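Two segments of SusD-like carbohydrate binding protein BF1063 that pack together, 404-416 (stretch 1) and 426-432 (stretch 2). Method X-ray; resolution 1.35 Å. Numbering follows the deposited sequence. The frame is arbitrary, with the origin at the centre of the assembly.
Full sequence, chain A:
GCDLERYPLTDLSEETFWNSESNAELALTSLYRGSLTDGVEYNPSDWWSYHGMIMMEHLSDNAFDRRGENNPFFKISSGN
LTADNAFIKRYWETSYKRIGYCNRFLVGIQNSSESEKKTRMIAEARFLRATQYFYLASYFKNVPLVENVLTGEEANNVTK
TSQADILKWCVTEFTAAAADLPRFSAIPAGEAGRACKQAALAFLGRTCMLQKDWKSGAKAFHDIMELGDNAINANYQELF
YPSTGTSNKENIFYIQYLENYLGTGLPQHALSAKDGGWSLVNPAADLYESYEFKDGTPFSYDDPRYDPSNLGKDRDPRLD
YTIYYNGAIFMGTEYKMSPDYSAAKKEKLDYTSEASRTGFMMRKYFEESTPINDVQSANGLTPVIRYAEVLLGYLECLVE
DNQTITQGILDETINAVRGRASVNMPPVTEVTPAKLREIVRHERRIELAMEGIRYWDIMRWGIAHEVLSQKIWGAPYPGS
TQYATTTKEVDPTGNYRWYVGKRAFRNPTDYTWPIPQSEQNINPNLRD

Stretch 1 (404-416) TITQGILDETINA
Stretch 2, residues 426-432: PPVTEVT

Leu410 lies at the apolar centre of this contact, on a helix that begins at Gln407 and packs against an irregular, largely extended segment, 426-432. The two run antiparallel in register: CA of Ile405 lies 5.5 Å from CA of Val431, CA of Gln407 6.3 Å from CA of Thr429, and CA of Asn415 5.2 Å from CA of Pro427. Leu410 points toward the segment in the m,t rotamer, and its CD1 sits 3.8 Å from Val431 CG1 (chi1 m) and 4.4 Å from Val428 CG1 (chi1 t). An aliphatic side chain suits this position: its methyl CD1 meets both valine side chains and also lies against backbone, 3.5 Å from Glu430 O, a carbonyl buried here without a polar partner. Ile414 (t,t) extends the apolar patch, its CD1 4.0 Å from Val428 CG2. At the other end Ile405, extended at phi/psi -103/128, sets its CB 4.4 Å from Val431 CB, while its m,m side chain leads away.

Two amide side chains, Gln407 and Asn415, form the polar edge beside this core; each carries both a donor and an acceptor. Asn415 (chi1 m, chi2 -24°) grips Val428 at both backbone polar atoms: Val428 N donates to Asn415 OD1 at 2.8 Å, and Asn415 ND2 donates to Val428 O at 3.0 Å. The extended phi/psi of Val428, -81/140, accompanies this pairing. Gln407 (t, p, chi3 48°) reaches the same acceptor, NE2 to Val428 O at 3.1 Å. Asp411 (chi1 m) steadies both amides: its OD1 accepts from Gln407 NE2 and from Asn415 ND2, each at 2.9 Å.

Thr406 (chi1 p) caps the helix, its OG1 accepting from Ile409 N at 3.1 Å. Water completes the edge: one molecule donates to Gln407 OE1 (2.6 Å) and Thr429 O (2.8 Å), while another accepts from Ile405 N (3.2 Å) and donates to Val431 O (2.6 Å).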

# COMPACT_ATOMS: atom_id res chain seq x y z
N THR A 404 -26.27 -1.35 13.21
CA THR A 404 -25.98 -1.70 14.62
C THR A 404 -24.81 -2.67 14.70
O THR A 404 -24.73 -3.62 13.93
CB THR A 404 -27.17 -2.32 15.34
OG1 THR A 404 -27.48 -3.59 14.74
CG2 THR A 404 -28.37 -1.39 15.26
N ILE A 405 -23.88 -2.36 15.58
CA ILE A 405 -22.72 -3.19 15.77
C ILE A 405 -22.93 -4.00 17.05
O ILE A 405 -23.30 -3.45 18.09
CB ILE A 405 -21.47 -2.33 15.91
CG1 ILE A 405 -21.36 -1.34 14.73
CG2 ILE A 405 -20.25 -3.23 16.05
CD1 ILE A 405 -21.31 -1.98 13.37
N THR A 406 -22.75 -5.30 16.93
CA THR A 406 -22.86 -6.22 18.04
C THR A 406 -21.49 -6.76 18.41
O THR A 406 -20.54 -6.70 17.62
CB THR A 406 -23.73 -7.42 17.70
OG1 THR A 406 -23.11 -8.21 16.68
CG2 THR A 406 -25.13 -6.98 17.24
N GLN A 407 -21.38 -7.34 19.60
CA GLN A 407 -20.13 -7.97 19.97
C GLN A 407 -19.81 -9.11 18.99
O GLN A 407 -18.64 -9.33 18.69
CB GLN A 407 -20.17 -8.49 21.41
CG GLN A 407 -18.84 -8.97 21.93
CD GLN A 407 -17.82 -7.84 21.98
OE1 GLN A 407 -18.12 -6.76 22.48
NE2 GLN A 407 -16.61 -8.09 21.47
N GLY A 408 -20.80 -9.81 18.47
CA GLY A 408 -20.56 -10.85 17.48
C GLY A 408 -19.89 -10.30 16.23
O GLY A 408 -18.97 -10.93 15.67
N ILE A 409 -20.36 -9.16 15.75
CA ILE A 409 -19.74 -8.51 14.58
C ILE A 409 -18.31 -8.08 14.90
O ILE A 409 -17.41 -8.27 14.09
CB ILE A 409 -20.58 -7.32 14.09
CG1 ILE A 409 -21.86 -7.84 13.47
CG2 ILE A 409 -19.82 -6.45 13.07
CD1 ILE A 409 -22.94 -6.76 13.23
N LEU A 410 -18.09 -7.51 16.08
CA LEU A 410 -16.73 -7.14 16.47
C LEU A 410 -15.85 -8.38 16.50
O LEU A 410 -14.71 -8.35 16.05
CB LEU A 410 -16.72 -6.44 17.84
CG LEU A 410 -17.43 -5.10 17.96
CD1 LEU A 410 -17.48 -4.64 19.40
CD2 LEU A 410 -16.75 -4.03 17.08
N ASP A 411 -16.35 -9.48 17.06
CA ASP A 411 -15.56 -10.70 17.18
C ASP A 411 -15.18 -11.31 15.84
O ASP A 411 -14.09 -11.85 15.70
CB ASP A 411 -16.29 -11.70 18.07
CG ASP A 411 -16.31 -11.27 19.52
OD1 ASP A 411 -15.55 -10.31 19.89
OD2 ASP A 411 -17.06 -11.90 20.30
N GLU A 412 -16.04 -11.16 14.83
CA GLU A 412 -15.74 -11.72 13.50
C GLU A 412 -14.85 -10.78 12.67
O GLU A 412 -14.35 -11.17 11.63
CB GLU A 412 -17.03 -12.07 12.74
CG GLU A 412 -17.79 -10.92 12.23
CD GLU A 412 -19.08 -11.30 11.46
OE1 GLU A 412 -19.18 -12.43 10.95
OE2 GLU A 412 -19.96 -10.42 11.37
N THR A 413 -14.67 -9.53 13.10
CA THR A 413 -13.94 -8.55 12.31
C THR A 413 -12.70 -8.06 13.04
O THR A 413 -11.64 -8.68 12.97
CB THR A 413 -14.85 -7.36 11.88
OG1 THR A 413 -15.42 -6.69 13.03
CG2 THR A 413 -15.98 -7.81 10.94
N ILE A 414 -12.81 -6.95 13.74
CA ILE A 414 -11.67 -6.35 14.41
C ILE A 414 -10.99 -7.28 15.41
O ILE A 414 -9.76 -7.29 15.50
CB ILE A 414 -12.08 -5.00 15.06
CG1 ILE A 414 -10.86 -4.27 15.60
CG2 ILE A 414 -13.16 -5.20 16.14
CD1 ILE A 414 -11.10 -2.74 15.73
N ASN A 415 -11.77 -8.07 16.13
CA ASN A 415 -11.17 -8.96 17.13
C ASN A 415 -10.56 -10.22 16.50
O ASN A 415 -9.69 -10.86 17.10
CB ASN A 415 -12.17 -9.28 18.23
CG ASN A 415 -12.55 -8.07 18.99
OD1 ASN A 415 -11.79 -7.12 19.02
ND2 ASN A 415 -13.72 -8.10 19.60
N ALA A 416 -10.97 -10.57 15.29
CA ALA A 416 -10.30 -11.65 14.56
C ALA A 416 -8.92 -11.17 14.10
O ALA A 416 -7.95 -11.95 14.11
CB ALA A 416 -11.16 -12.11 13.39
N PRO A 426 -5.85 -7.35 23.10
CA PRO A 426 -7.14 -7.44 23.77
C PRO A 426 -8.32 -7.05 22.89
O PRO A 426 -8.26 -6.06 22.19
CB PRO A 426 -7.03 -6.43 24.92
CG PRO A 426 -5.65 -6.15 25.11
CD PRO A 426 -4.92 -6.47 23.84
N PRO A 427 -9.42 -7.81 22.98
CA PRO A 427 -10.56 -7.50 22.12
C PRO A 427 -11.26 -6.17 22.42
O PRO A 427 -11.24 -5.66 23.56
CB PRO A 427 -11.53 -8.66 22.39
CG PRO A 427 -11.10 -9.25 23.65
CD PRO A 427 -9.64 -9.04 23.76
N VAL A 428 -11.78 -5.58 21.35
CA VAL A 428 -12.61 -4.38 21.37
C VAL A 428 -14.04 -4.77 21.73
O VAL A 428 -14.54 -5.78 21.26
CB VAL A 428 -12.59 -3.69 19.98
CG1 VAL A 428 -13.60 -2.56 19.88
CG2 VAL A 428 -11.18 -3.18 19.68
N THR A 429 -14.69 -3.95 22.55
CA THR A 429 -16.09 -4.13 22.94
C THR A 429 -16.95 -2.91 22.61
O THR A 429 -18.19 -2.95 22.80
CB THR A 429 -16.20 -4.45 24.47
OG1 THR A 429 -15.61 -3.37 25.22
CG2 THR A 429 -15.44 -5.74 24.79
N GLU A 430 -16.33 -1.85 22.10
CA GLU A 430 -16.99 -0.58 21.81
C GLU A 430 -17.98 -0.74 20.69
O GLU A 430 -17.58 -1.16 19.59
CB GLU A 430 -15.98 0.50 21.40
CG GLU A 430 -16.66 1.84 21.06
CD GLU A 430 -17.38 2.38 22.28
OE1 GLU A 430 -16.67 2.72 23.26
OE2 GLU A 430 -18.62 2.45 22.26
N VAL A 431 -19.25 -0.37 20.93
CA VAL A 431 -20.25 -0.46 19.86
C VAL A 431 -20.88 0.91 19.50
O VAL A 431 -21.70 0.95 18.58
CB VAL A 431 -21.36 -1.48 20.19
CG1 VAL A 431 -20.75 -2.90 20.39
CG2 VAL A 431 -22.19 -1.02 21.40
N THR A 432 -20.50 1.98 20.21
CA THR A 432 -21.00 3.35 19.94
C THR A 432 -20.34 3.84 18.64
O THR A 432 -19.13 3.94 18.57
CB THR A 432 -20.73 4.26 21.07
OG1 THR A 432 -21.50 3.80 22.21
CG2 THR A 432 -21.17 5.69 20.74
O HOH W 1 -23.75 0.48 17.12
O HOH W 2 -19.77 -5.08 23.69